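Long-range contacts in YbgK (Escherichia coli, PDB 5DUD), which is subunit C of the 5-oxoprolinase that cleaves 5-oxoproline to L-glutamate, coupled to the hydrolysis of ATP to ADP and phosphate: residues G68-T73 against S111-A116; G8-V13 against G141-D146; R173-P178 against E263-H268; M207-Q212 against V244-A249. One frame throughout, in Å; residues are numbered along the deposited sequence.

Contact 1. Residues G68-T73 against S111-A116; sequences GWFALT and SYLAVA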
loop_
_atom_site.group_PDB
_atom_site.type_symbol
_atom_site.label_atom_id
_atom_site.label_comp_id
_atom_site.label_asym_id
_atom_site.label_seq_id
_atom_site.Cartn_x
_atom_site.Cartn_y
_atom_site.Cartn_z
ATOM N N GLY A 68 29.455 17.816 0.509
ATOM C CA GLY A 68 28.512 17.785 -0.596
ATOM C C GLY A 68 27.442 18.839 -0.454
ATOM O O GLY A 68 27.717 19.945 0.012
ATOM N N TRP A 69 26.214 18.503 -0.859
ATOM C CA TRP A 69 25.062 19.407 -0.792
ATOM C C TRP A 69 23.881 18.685 -0.163
ATOM O O TRP A 69 23.843 17.454 -0.179
ATOM C CB TRP A 69 24.689 19.908 -2.200
ATOM C CG TRP A 69 25.832 20.520 -2.959
ATOM C CD1 TRP A 69 26.791 19.859 -3.669
ATOM C CD2 TRP A 69 26.121 21.915 -3.094
ATOM N NE1 TRP A 69 27.674 20.757 -4.221
ATOM C CE2 TRP A 69 27.281 22.027 -3.890
ATOM C CE3 TRP A 69 25.511 23.085 -2.620
ATOM C CZ2 TRP A 69 27.841 23.264 -4.224
ATOM C CZ3 TRP A 69 26.060 24.311 -2.962
ATOM C CH2 TRP A 69 27.218 24.392 -3.743
ATOM N N PHE A 70 22.917 19.444 0.395
ATOM C CA PHE A 70 21.721 18.869 1.014
ATOM C C PHE A 70 20.521 19.813 0.867
ATOM O O PHE A 70 20.673 20.951 0.419
ATOM C CB PHE A 70 21.975 18.534 2.497
ATOM C CG PHE A 70 21.726 19.651 3.485
ATOM C CD1 PHE A 70 22.666 20.652 3.677
ATOM C CD2 PHE A 70 20.573 19.674 4.257
ATOM C CE1 PHE A 70 22.449 21.664 4.611
ATOM C CE2 PHE A 70 20.351 20.697 5.178
ATOM C CZ PHE A 70 21.288 21.685 5.348
ATOM N N ALA A 71 19.336 19.328 1.241
ATOM C CA ALA A 71 18.107 20.113 1.158
ATOM C C ALA A 71 17.037 19.565 2.100
ATOM O O ALA A 71 17.031 18.370 2.393
ATOM C CB ALA A 71 17.591 20.113 -0.275
ATOM N N LEU A 72 16.135 20.446 2.572
ATOM C CA LEU A 72 15.019 20.091 3.459
ATOM C C LEU A 72 13.688 20.537 2.839
ATOM O O LEU A 72 13.626 21.621 2.268
ATOM C CB LEU A 72 15.192 20.743 4.837
ATOM C CG LEU A 72 16.159 20.099 5.829
ATOM C CD1 LEU A 72 16.461 21.069 6.963
ATOM C CD2 LEU A 72 15.600 18.790 6.391
ATOM N N THR A 73 12.650 19.683 2.899
ATOM C CA THR A 73 11.310 19.973 2.362
ATOM C C THR A 73 10.261 19.469 3.376
ATOM O O THR A 73 10.624 19.039 4.472
ATOM C CB THR A 73 11.130 19.335 0.963
ATOM O OG1 THR A 73 11.565 17.985 1.029
ATOM C CG2 THR A 73 11.873 20.088 -0.146
ATOM N N SER A 111 8.498 15.732 7.414
ATOM C CA SER A 111 9.607 16.494 6.831
ATOM C C SER A 111 10.552 15.539 6.106
ATOM O O SER A 111 10.696 14.396 6.530
ATOM C CB SER A 111 10.353 17.256 7.928
ATOM O OG SER A 111 11.246 18.233 7.411
ATOM N N TYR A 112 11.191 15.997 5.018
ATOM C CA TYR A 112 12.091 15.146 4.229
ATOM C C TYR A 112 13.501 15.734 4.161
ATOM O O TYR A 112 13.656 16.950 4.143
ATOM C CB TYR A 112 11.522 14.926 2.817
ATOM C CG TYR A 112 10.167 14.257 2.856
ATOM C CD1 TYR A 112 9.022 14.984 3.161
ATOM C CD2 TYR A 112 10.043 12.881 2.709
ATOM C CE1 TYR A 112 7.789 14.360 3.315
ATOM C CE2 TYR A 112 8.808 12.250 2.828
ATOM C CZ TYR A 112 7.681 12.994 3.133
ATOM O OH TYR A 112 6.448 12.398 3.246
ATOM N N LEU A 113 14.523 14.857 4.137
ATOM C CA LEU A 113 15.931 15.243 4.079
ATOM C C LEU A 113 16.653 14.441 2.983
ATOM O O LEU A 113 16.803 13.226 3.110
ATOM C CB LEU A 113 16.591 15.012 5.454
ATOM C CG LEU A 113 18.106 15.224 5.543
ATOM C CD1 LEU A 113 18.499 16.607 5.061
ATOM C CD2 LEU A 113 18.601 15.017 6.951
ATOM N N ALA A 114 17.110 15.134 1.925
ATOM C CA ALA A 114 17.823 14.530 0.799
ATOM C C ALA A 114 19.242 15.082 0.691
ATOM O O ALA A 114 19.464 16.268 0.938
ATOM C CB ALA A 114 17.069 14.799 -0.489
ATOM N N VAL A 115 20.189 14.225 0.305
ATOM C CA VAL A 115 21.599 14.598 0.154
ATOM C C VAL A 115 22.049 14.252 -1.268
ATOM O O VAL A 115 21.447 13.390 -1.905
ATOM C CB VAL A 115 22.491 13.933 1.237
ATOM C CG1 VAL A 115 21.933 14.184 2.635
ATOM C CG2 VAL A 115 22.677 12.438 0.990
ATOM N N ALA A 116 23.110 14.918 -1.756
ATOM C CA ALA A 116 23.648 14.710 -3.111
ATOM C C ALA A 116 24.251 13.312 -3.275
ATOM O O ALA A 116 25.088 12.905 -2.472
ATOM C CB ALA A 116 24.699 15.760 -3.419
#
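F70 and L72 on one strand meet L113 on the other within an antiparallel β-sheet of the carboxyltransferase-type domain, where 68-73 and 111-115 run as adjacent strands at 164° to each other. The apolar side-chain contacts of the paired strands gather on the face that carries F70, L72, L113 and V115. L113 serves both neighbours with one methyl: its CD1 meets the edge of the F70 ring near the ring plane, 3.8 Å from F70 CD2, and lies 3.9 Å from L72 CD2. CG of L113 stands anti to its backbone N (chi1 174°), and the turn about chi2 then brings CD1 to both partners. L100 of strand 99-102 packs against all three side chains, a setting that suits bulky hydrocarbon groups.

On the face of A71, A114, T73 and Y112, helix 34-44 lies close, and A114 touches its A40 and N41; the small methyl of A114 suits a place beside a helix. T73 and Y112 cross at about a right angle there, and their polar ends bond outside the pair, T73 OG1 to A36 O and Y112 OH to E54 and D33. The loose part is the side chain of W69. Its indole leads away from the partner strand and is exposed, leaving CB, 4.3 Å from A116 CB, to make the side-chain contact, although A116 N still donates to W69 O.

Backbone bonds join A71 with A114 in both directions, and T73 with Y112 likewise. In the second pair Y112 N reaches T73 O over 3.1 Å, from 57° above the carbonyl plane.

Contact 2. Residues G8-V13 against G141-D146; sequences GMYTTV and GRLLKD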
loop_
_atom_site.group_PDB
_atom_site.type_symbol
_atom_site.label_atom_id
_atom_site.label_comp_id
_atom_site.label_asym_id
_atom_site.label_seq_id
_atom_site.Cartn_x
_atom_site.Cartn_y
_atom_site.Cartn_z
ATOM N N GLY A 8 14.322 10.136 16.242
ATOM C CA GLY A 8 12.965 10.660 16.418
ATOM C C GLY A 8 11.962 9.555 16.682
ATOM O O GLY A 8 12.329 8.512 17.226
ATOM N N MET A 9 10.693 9.753 16.281
ATOM C CA MET A 9 9.638 8.764 16.562
ATOM C C MET A 9 9.283 7.852 15.368
ATOM O O MET A 9 9.079 6.667 15.609
ATOM C CB MET A 9 8.362 9.424 17.125
ATOM C CG MET A 9 7.713 10.489 16.244
ATOM S SD MET A 9 6.140 11.072 16.921
ATOM C CE MET A 9 5.123 9.608 16.691
ATOM N N TYR A 10 9.181 8.366 14.129
ATOM C CA TYR A 10 8.844 7.548 12.956
ATOM C C TYR A 10 9.662 8.047 11.761
ATOM O O TYR A 10 9.140 8.730 10.876
ATOM C CB TYR A 10 7.314 7.614 12.696
ATOM C CG TYR A 10 6.653 6.278 12.454
ATOM C CD1 TYR A 10 6.274 5.465 13.515
ATOM C CD2 TYR A 10 6.299 5.876 11.170
ATOM C CE1 TYR A 10 5.612 4.258 13.303
ATOM C CE2 TYR A 10 5.637 4.673 10.945
ATOM C CZ TYR A 10 5.297 3.863 12.014
ATOM O OH TYR A 10 4.634 2.680 11.780
ATOM N N THR A 11 10.967 7.725 11.757
ATOM C CA THR A 11 11.883 8.128 10.684
ATOM C C THR A 11 12.259 6.895 9.863
ATOM O O THR A 11 12.629 5.875 10.443
ATOM C CB THR A 11 13.111 8.831 11.271
ATOM O OG1 THR A 11 12.662 9.840 12.175
ATOM C CG2 THR A 11 13.990 9.475 10.199
ATOM N N THR A 12 12.159 6.986 8.514
ATOM C CA THR A 12 12.452 5.887 7.582
ATOM C C THR A 12 13.058 6.389 6.275
ATOM O O THR A 12 12.884 7.555 5.927
ATOM C CB THR A 12 11.161 5.103 7.240
ATOM O OG1 THR A 12 10.201 5.984 6.641
ATOM C CG2 THR A 12 10.572 4.405 8.431
ATOM N N VAL A 13 13.707 5.480 5.520
ATOM C CA VAL A 13 14.269 5.772 4.193
ATOM C C VAL A 13 13.155 5.551 3.167
ATOM O O VAL A 13 12.687 4.417 3.030
ATOM C CB VAL A 13 15.508 4.895 3.873
ATOM C CG1 VAL A 13 16.178 5.346 2.575
ATOM C CG2 VAL A 13 16.510 4.895 5.028
ATOM N N GLY A 141 14.516 -2.852 7.134
ATOM C CA GLY A 141 13.060 -2.838 7.252
ATOM C C GLY A 141 12.550 -2.435 8.620
ATOM O O GLY A 141 11.717 -3.137 9.197
ATOM N N ARG A 142 13.054 -1.315 9.150
ATOM C CA ARG A 142 12.664 -0.819 10.471
ATOM C C ARG A 142 12.871 0.693 10.583
ATOM O O ARG A 142 13.478 1.303 9.703
ATOM C CB ARG A 142 13.470 -1.545 11.570
ATOM C CG ARG A 142 14.987 -1.542 11.358
ATOM C CD ARG A 142 15.735 -1.813 12.656
ATOM N NE ARG A 142 17.187 -1.759 12.474
ATOM C CZ ARG A 142 17.918 -0.646 12.442
ATOM N NH1 ARG A 142 17.340 0.548 12.561
ATOM N NH2 ARG A 142 19.231 -0.715 12.269
ATOM N N LEU A 143 12.369 1.295 11.672
ATOM C CA LEU A 143 12.536 2.729 11.924
ATOM C C LEU A 143 13.980 3.033 12.282
ATOM O O LEU A 143 14.621 2.227 12.956
ATOM C CB LEU A 143 11.631 3.193 13.075
ATOM C CG LEU A 143 10.121 3.068 12.869
ATOM C CD1 LEU A 143 9.379 3.341 14.164
ATOM C CD2 LEU A 143 9.637 3.981 11.759
ATOM N N LEU A 144 14.498 4.191 11.857
ATOM C CA LEU A 144 15.866 4.556 12.208
ATOM C C LEU A 144 15.932 4.794 13.711
ATOM O O LEU A 144 14.952 5.267 14.291
ATOM C CB LEU A 144 16.330 5.791 11.422
ATOM C CG LEU A 144 16.428 5.639 9.898
ATOM C CD1 LEU A 144 16.977 6.897 9.266
ATOM C CD2 LEU A 144 17.306 4.455 9.503
ATOM N N LYS A 145 17.042 4.381 14.356
ATOM C CA LYS A 145 17.250 4.546 15.799
ATOM C C LYS A 145 18.543 5.348 16.040
ATOM O O LYS A 145 19.210 5.743 15.081
ATOM C CB LYS A 145 17.273 3.182 16.534
ATOM C CG LYS A 145 18.190 2.113 15.980
ATOM C CD LYS A 145 18.402 0.980 17.011
ATOM C CE LYS A 145 18.743 -0.341 16.367
ATOM N NZ LYS A 145 20.034 -1.020 16.659
ATOM N N ASP A 146 18.869 5.629 17.314
ATOM C CA ASP A 146 20.059 6.409 17.687
ATOM C C ASP A 146 21.344 5.604 17.461
ATOM O O ASP A 146 21.392 4.422 17.802
ATOM C CB ASP A 146 19.978 6.836 19.164
ATOM C CG ASP A 146 18.798 7.727 19.510
ATOM O OD1 ASP A 146 17.704 7.510 18.944
ATOM O OD2 ASP A 146 18.970 8.642 20.343
HETATM O O HOH W 1 12.077 6.791 14.111
HETATM O O HOH W 2 14.351 2.799 7.546
#
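Y10 and L143 make the main apolar contact, a CH-pi interaction in which methyl CD2 of L143 sits over the centre of the tyrosine ring, 3.9 Å from the Y10 ring centroid and 12° off its normal. Leucine suits the place because its fork puts one methyl, CD2, over the ring and 3.5 Å from T12 CG2, and the other, L143 CD1, 3.8 Å from Y10 CD1. CG of L143 is anti to its own carbonyl carbon (chi1 -63°), and the extended chi2 then carries CD1 on to Y10 CD1. An alanine in place of Y10 would probably leave the L143 methyls without the flat surface they rest on and open a gap beside them. L144 adds a looser apolar touch, its CD1 against T11 CG2, the two side chains crossing at about a right angle.

Direct polar bonding comes down to the backbone, where L144 N donates to T11 O over 2.9 Å, nearly straight at 169°. Two waters extend this link. One accepts from T11 N, at 2.8 Å, and donates to L144 O; the other donates to R142 O, 2.8 Å away, and takes a weak bond from V13 N.

The charged group of R142 turns back on its own loop: NH1 bonds L143 O and forms a salt bridge with D148. The 141-146 loop, which in sequence follows strand 110-115 and precedes strand 149-150, is laid against residues 8-13, which lead into edge strand 12-14, while L144 touches both L53 of strand 52-56 and L150 of strand 149-150.

Contact 3. Residues R173-P178 against E263-H268; sequences RIRALP and EADMYH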
loop_
_atom_site.group_PDB
_atom_site.type_symbol
_atom_site.label_atom_id
_atom_site.label_comp_id
_atom_site.label_asym_id
_atom_site.label_seq_id
_atom_site.Cartn_x
_atom_site.Cartn_y
_atom_site.Cartn_z
ATOM N N ARG A 173 -8.700 21.240 2.803
ATOM C CA ARG A 173 -9.689 20.904 1.769
ATOM C C ARG A 173 -9.050 19.952 0.748
ATOM O O ARG A 173 -8.011 20.282 0.181
ATOM C CB ARG A 173 -10.235 22.166 1.083
ATOM C CG ARG A 173 -10.855 23.142 2.074
ATOM C CD ARG A 173 -11.887 24.068 1.463
ATOM N NE ARG A 173 -13.130 23.382 1.094
ATOM C CZ ARG A 173 -14.082 22.986 1.941
ATOM N NH1 ARG A 173 -13.951 23.186 3.251
ATOM N NH2 ARG A 173 -15.173 22.378 1.484
ATOM N N ILE A 174 -9.646 18.763 0.553
ATOM C CA ILE A 174 -9.119 17.724 -0.337
ATOM C C ILE A 174 -10.200 17.293 -1.335
ATOM O O ILE A 174 -11.295 16.917 -0.936
ATOM C CB ILE A 174 -8.601 16.544 0.542
ATOM C CG1 ILE A 174 -7.230 16.898 1.178
ATOM C CG2 ILE A 174 -8.505 15.224 -0.236
ATOM C CD1 ILE A 174 -7.172 16.705 2.646
ATOM N N ARG A 175 -9.877 17.335 -2.628
ATOM C CA ARG A 175 -10.809 16.956 -3.687
ATOM C C ARG A 175 -10.939 15.439 -3.800
ATOM O O ARG A 175 -9.950 14.768 -4.082
ATOM C CB ARG A 175 -10.360 17.544 -5.031
ATOM C CG ARG A 175 -10.593 19.044 -5.133
ATOM C CD ARG A 175 -9.956 19.639 -6.373
ATOM N NE ARG A 175 -8.498 19.678 -6.271
ATOM C CZ ARG A 175 -7.676 20.128 -7.217
ATOM N NH1 ARG A 175 -8.165 20.601 -8.362
ATOM N NH2 ARG A 175 -6.364 20.121 -7.025
ATOM N N ALA A 176 -12.145 14.900 -3.561
ATOM C CA ALA A 176 -12.407 13.464 -3.679
ATOM C C ALA A 176 -13.476 13.219 -4.733
ATOM O O ALA A 176 -14.383 14.035 -4.890
ATOM C CB ALA A 176 -12.833 12.875 -2.334
ATOM N N LEU A 177 -13.357 12.087 -5.453
ATOM C CA LEU A 177 -14.300 11.660 -6.487
ATOM C C LEU A 177 -15.225 10.583 -5.910
ATOM O O LEU A 177 -14.725 9.651 -5.283
ATOM C CB LEU A 177 -13.554 11.108 -7.721
ATOM C CG LEU A 177 -13.258 12.106 -8.831
ATOM C CD1 LEU A 177 -12.300 11.518 -9.851
ATOM C CD2 LEU A 177 -14.531 12.514 -9.557
ATOM N N PRO A 178 -16.552 10.652 -6.123
ATOM C CA PRO A 178 -17.437 9.628 -5.543
ATOM C C PRO A 178 -17.357 8.245 -6.194
ATOM O O PRO A 178 -17.086 8.128 -7.387
ATOM C CB PRO A 178 -18.839 10.211 -5.782
ATOM C CG PRO A 178 -18.698 11.104 -6.951
ATOM C CD PRO A 178 -17.323 11.684 -6.849
ATOM N N GLU A 263 -4.881 11.869 -6.860
ATOM C CA GLU A 263 -3.426 11.820 -6.654
ATOM C C GLU A 263 -2.786 13.217 -6.464
ATOM O O GLU A 263 -1.799 13.322 -5.738
ATOM C CB GLU A 263 -2.757 11.092 -7.832
ATOM C CG GLU A 263 -1.282 10.780 -7.632
ATOM C CD GLU A 263 -0.716 9.812 -8.653
ATOM O OE1 GLU A 263 0.186 10.219 -9.420
ATOM O OE2 GLU A 263 -1.183 8.651 -8.697
ATOM N N ALA A 264 -3.353 14.273 -7.082
ATOM C CA ALA A 264 -2.836 15.638 -6.938
ATOM C C ALA A 264 -3.044 16.203 -5.516
ATOM O O ALA A 264 -2.295 17.094 -5.125
ATOM C CB ALA A 264 -3.499 16.559 -7.958
ATOM N N ASP A 265 -4.038 15.698 -4.747
ATOM C CA ASP A 265 -4.333 16.171 -3.386
ATOM C C ASP A 265 -3.870 15.199 -2.287
ATOM O O ASP A 265 -3.982 15.539 -1.107
ATOM C CB ASP A 265 -5.844 16.441 -3.238
ATOM C CG ASP A 265 -6.272 17.740 -3.895
ATOM O OD1 ASP A 265 -5.691 18.098 -4.943
ATOM O OD2 ASP A 265 -7.189 18.398 -3.361
ATOM N N MET A 266 -3.333 14.021 -2.649
ATOM C CA MET A 266 -2.847 13.049 -1.662
ATOM C C MET A 266 -1.749 13.620 -0.762
ATOM O O MET A 266 -1.660 13.220 0.392
ATOM C CB MET A 266 -2.308 11.782 -2.355
ATOM C CG MET A 266 -3.388 10.828 -2.823
ATOM S SD MET A 266 -4.327 10.075 -1.473
ATOM C CE MET A 266 -3.094 9.013 -0.753
ATOM N N TYR A 267 -0.905 14.534 -1.285
ATOM C CA TYR A 267 0.180 15.129 -0.502
ATOM C C TYR A 267 -0.351 15.968 0.679
ATOM O O TYR A 267 0.350 16.077 1.683
ATOM C CB TYR A 267 1.132 15.965 -1.387
ATOM C CG TYR A 267 0.680 17.365 -1.748
ATOM C CD1 TYR A 267 1.026 18.450 -0.955
ATOM C CD2 TYR A 267 0.045 17.623 -2.955
ATOM C CE1 TYR A 267 0.666 19.750 -1.305
ATOM C CE2 TYR A 267 -0.312 18.918 -3.325
ATOM C CZ TYR A 267 0.011 19.983 -2.502
ATOM O OH TYR A 267 -0.368 21.256 -2.865
ATOM N N HIS A 268 -1.578 16.528 0.587
ATOM C CA HIS A 268 -2.144 17.327 1.681
ATOM C C HIS A 268 -2.417 16.493 2.954
ATOM O O HIS A 268 -2.231 17.012 4.054
ATOM C CB HIS A 268 -3.451 18.025 1.263
ATOM C CG HIS A 268 -3.279 19.139 0.279
ATOM N ND1 HIS A 268 -3.476 20.456 0.646
ATOM C CD2 HIS A 268 -2.970 19.095 -1.036
ATOM C CE1 HIS A 268 -3.272 21.170 -0.450
ATOM N NE2 HIS A 268 -2.980 20.390 -1.489
#
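R175 lays its guanidinium beside the carboxylate of D265, and the two side chains cross at about a right angle with their flat groups turned 50° apart. The salt bridge runs from R175 NH2 to D265 OD1 over 3.0 Å, using the syn lone pair of that oxygen. The other oxygen, OD2, lies at the guanidinium edge, in its plane, and takes a weak bond from R175 NE at 3.4 Å; a bend of the arginine chain at chi3 (-72°) sets NE facing it. OD2 is also gripped by the main chain: R175 N donates to D265 OD2 over 3.0 Å, almost straight at 175°, from above the carboxylate plane. A short acidic chain suits this place, since its two oxygens answer backbone and side chain of one residue. An asparagine in place of D265, with a single side-chain oxygen and no charge, would probably leave the arginine charge without its mate and one of the donors without an acceptor.

Beside this polar grip, I174 supplies the hydrocarbon part. Its CG1 packs 3.9 Å from H268 CB, and its CG2 lies 4.2 Å from D265 CB, the chains sliding past each other in opposite directions. I261 and I278, on the two neighbouring strands, also touch I174, which suits a branched apolar residue here.

The arrangement belongs to the carboxyltransferase-type domain, with strand 173-178 tied by D265 to the segment that carries helix 266-271, whose H268 rests against I174.

Contact 4. Residues M207-Q212 against V244-A249; sequences MGYRLQ and VLMNDA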
loop_
_atom_site.group_PDB
_atom_site.type_symbol
_atom_site.label_atom_id
_atom_site.label_comp_id
_atom_site.label_asym_id
_atom_site.label_seq_id
_atom_site.Cartn_x
_atom_site.Cartn_y
_atom_site.Cartn_z
ATOM N N MET A 207 -0.199 3.196 7.008
ATOM C CA MET A 207 -1.100 2.291 6.285
ATOM C C MET A 207 -2.403 2.986 5.877
ATOM O O MET A 207 -2.654 3.135 4.686
ATOM C CB MET A 207 -1.422 1.040 7.116
ATOM C CG MET A 207 -0.262 0.088 7.223
ATOM S SD MET A 207 -0.642 -1.386 8.202
ATOM C CE MET A 207 -1.731 -2.269 7.083
ATOM N N GLY A 208 -3.213 3.390 6.855
ATOM C CA GLY A 208 -4.494 4.036 6.584
ATOM C C GLY A 208 -4.959 4.982 7.671
ATOM O O GLY A 208 -4.795 4.692 8.858
ATOM N N TYR A 209 -5.565 6.111 7.265
ATOM C CA TYR A 209 -6.068 7.137 8.181
ATOM C C TYR A 209 -7.510 6.866 8.603
ATOM O O TYR A 209 -8.382 6.849 7.739
ATOM C CB TYR A 209 -6.035 8.531 7.521
ATOM C CG TYR A 209 -4.709 9.268 7.449
ATOM C CD1 TYR A 209 -3.498 8.587 7.520
ATOM C CD2 TYR A 209 -4.666 10.632 7.195
ATOM C CE1 TYR A 209 -2.281 9.265 7.431
ATOM C CE2 TYR A 209 -3.461 11.320 7.109
ATOM C CZ TYR A 209 -2.266 10.633 7.224
ATOM O OH TYR A 209 -1.061 11.292 7.121
ATOM N N ARG A 210 -7.787 6.765 9.919
ATOM C CA ARG A 210 -9.155 6.591 10.442
ATOM C C ARG A 210 -9.750 7.977 10.753
ATOM O O ARG A 210 -9.097 8.768 11.428
ATOM C CB ARG A 210 -9.152 5.686 11.689
ATOM C CG ARG A 210 -8.326 4.409 11.480
ATOM C CD ARG A 210 -8.939 3.143 12.045
ATOM N NE ARG A 210 -8.277 1.954 11.499
ATOM C CZ ARG A 210 -8.634 0.695 11.746
ATOM N NH1 ARG A 210 -9.662 0.431 12.549
ATOM N NH2 ARG A 210 -7.966 -0.312 11.194
ATOM N N LEU A 211 -10.940 8.294 10.208
ATOM C CA LEU A 211 -11.560 9.606 10.369
ATOM C C LEU A 211 -12.709 9.580 11.374
ATOM O O LEU A 211 -13.615 8.767 11.232
ATOM C CB LEU A 211 -12.087 10.096 9.010
ATOM C CG LEU A 211 -11.114 10.075 7.828
ATOM C CD1 LEU A 211 -11.782 10.633 6.568
ATOM C CD2 LEU A 211 -9.840 10.858 8.131
ATOM N N GLN A 212 -12.694 10.496 12.356
ATOM C CA GLN A 212 -13.761 10.645 13.351
ATOM C C GLN A 212 -14.778 11.692 12.891
ATOM O O GLN A 212 -14.395 12.834 12.636
ATOM C CB GLN A 212 -13.194 11.085 14.706
ATOM C CG GLN A 212 -12.221 10.139 15.414
ATOM C CD GLN A 212 -12.819 8.833 15.915
ATOM O OE1 GLN A 212 -13.638 8.199 15.253
ATOM N NE2 GLN A 212 -12.442 8.379 17.113
ATOM N N VAL A 244 -9.280 6.302 5.232
ATOM C CA VAL A 244 -8.569 6.706 4.018
ATOM C C VAL A 244 -7.329 5.839 3.871
ATOM O O VAL A 244 -6.464 5.873 4.738
ATOM C CB VAL A 244 -8.180 8.206 4.028
ATOM C CG1 VAL A 244 -7.645 8.635 2.668
ATOM C CG2 VAL A 244 -9.342 9.090 4.456
ATOM N N LEU A 245 -7.213 5.103 2.768
ATOM C CA LEU A 245 -6.046 4.249 2.544
ATOM C C LEU A 245 -4.874 5.094 2.069
ATOM O O LEU A 245 -5.074 5.982 1.241
ATOM C CB LEU A 245 -6.370 3.165 1.515
ATOM C CG LEU A 245 -7.557 2.269 1.864
ATOM C CD1 LEU A 245 -7.825 1.266 0.755
ATOM C CD2 LEU A 245 -7.333 1.547 3.179
ATOM N N MET A 246 -3.662 4.841 2.598
ATOM C CA MET A 246 -2.456 5.585 2.231
ATOM C C MET A 246 -1.498 4.637 1.470
ATOM O O MET A 246 -1.974 3.693 0.840
ATOM C CB MET A 246 -1.822 6.230 3.485
ATOM C CG MET A 246 -2.761 7.157 4.251
ATOM S SD MET A 246 -3.457 8.525 3.287
ATOM C CE MET A 246 -2.020 9.578 3.108
ATOM N N ASN A 247 -0.177 4.897 1.469
ATOM C CA ASN A 247 0.776 4.129 0.661
ATOM C C ASN A 247 1.045 2.689 1.151
ATOM O O ASN A 247 1.105 1.799 0.308
ATOM C CB ASN A 247 2.101 4.878 0.541
ATOM C CG ASN A 247 1.987 6.259 -0.070
ATOM O OD1 ASN A 247 0.965 6.941 0.059
ATOM N ND2 ASN A 247 3.050 6.735 -0.704
ATOM N N ASP A 248 1.197 2.449 2.472
ATOM C CA ASP A 248 1.464 1.103 3.017
ATOM C C ASP A 248 0.188 0.241 3.189
ATOM O O ASP A 248 0.298 -0.888 3.677
ATOM C CB ASP A 248 2.190 1.204 4.374
ATOM C CG ASP A 248 3.626 1.663 4.268
ATOM O OD1 ASP A 248 3.955 2.368 3.289
ATOM O OD2 ASP A 248 4.416 1.356 5.187
ATOM N N ALA A 249 -1.006 0.728 2.774
ATOM C CA ALA A 249 -2.286 0.013 2.907
ATOM C C ALA A 249 -2.331 -1.356 2.217
ATOM O O ALA A 249 -1.480 -1.681 1.392
ATOM C CB ALA A 249 -3.413 0.861 2.327
#
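The ring of Y209 carries the sulfur of M246 over one face, SD standing 4.3 Å from the Y209 ring centroid and 11° off the normal, a Met-aromatic contact. On the same side, M246 CG comes 3.6 Å from Y209 CD1. A bend at chi2 (-57°) of the methionine carries SD over the ring, a path that an unbranched, flexible chain follows readily. L200 of strand 198-200 also touches Y209, and the tyrosine hydroxyl bonds to L269 O, which ties the far end of the ring to helix 266-271.

In the backbone, Y209 and V244 are a hydrogen-bonded pair of an antiparallel ladder joining strands 208-212 and 243-245, part of a mixed sheet in the carboxyltransferase-type domain. Y209 N and V244 O, like V244 N and Y209 O, lie 2.7 Å apart. On the same face V244 CG2 packs 3.6 Å from L211 CD1; the β-branched valine and the longer leucine fill this buried flank, and L211 goes on to I278 and F280 of strand 277-282.

Next along the ladder, G208 and L245 form a non-hydrogen-bonded pair, their CA atoms 4.3 Å apart. Past it the chain leaves the strand, yet M246 N still donates to M207 O, over 2.9 Å. That carbonyl oxygen also has the methyl of A249 against it, as 244-249 turns back. M207 crosses D248 at about a right angle, its CG lying 3.7 Å from D248 O, while the D248 carboxylate forms a salt bridge with R206.

In the fold
Contacts 1 and 2 reach one antiparallel sheet: contact 1 lies on strands 68-74 and 110-115, contact 2 at edge strand 12-14, with strand 52-56 between 12-14 and 110-115. Their centres are about 17 Å apart and their nearest atoms about 7 Å. Contacts 3 and 4 share a separate, mixed sheet, centres about 13 Å apart, and touch where M266 CE meets M246 CE at 4.0 Å; along the chain, 207-249 falls between the two segments of contact 3. Contact 1 lies across the chain's centre from contacts 3 and 4, centres about 26 and 27 Å away. No bound ligand marks an active site among the four.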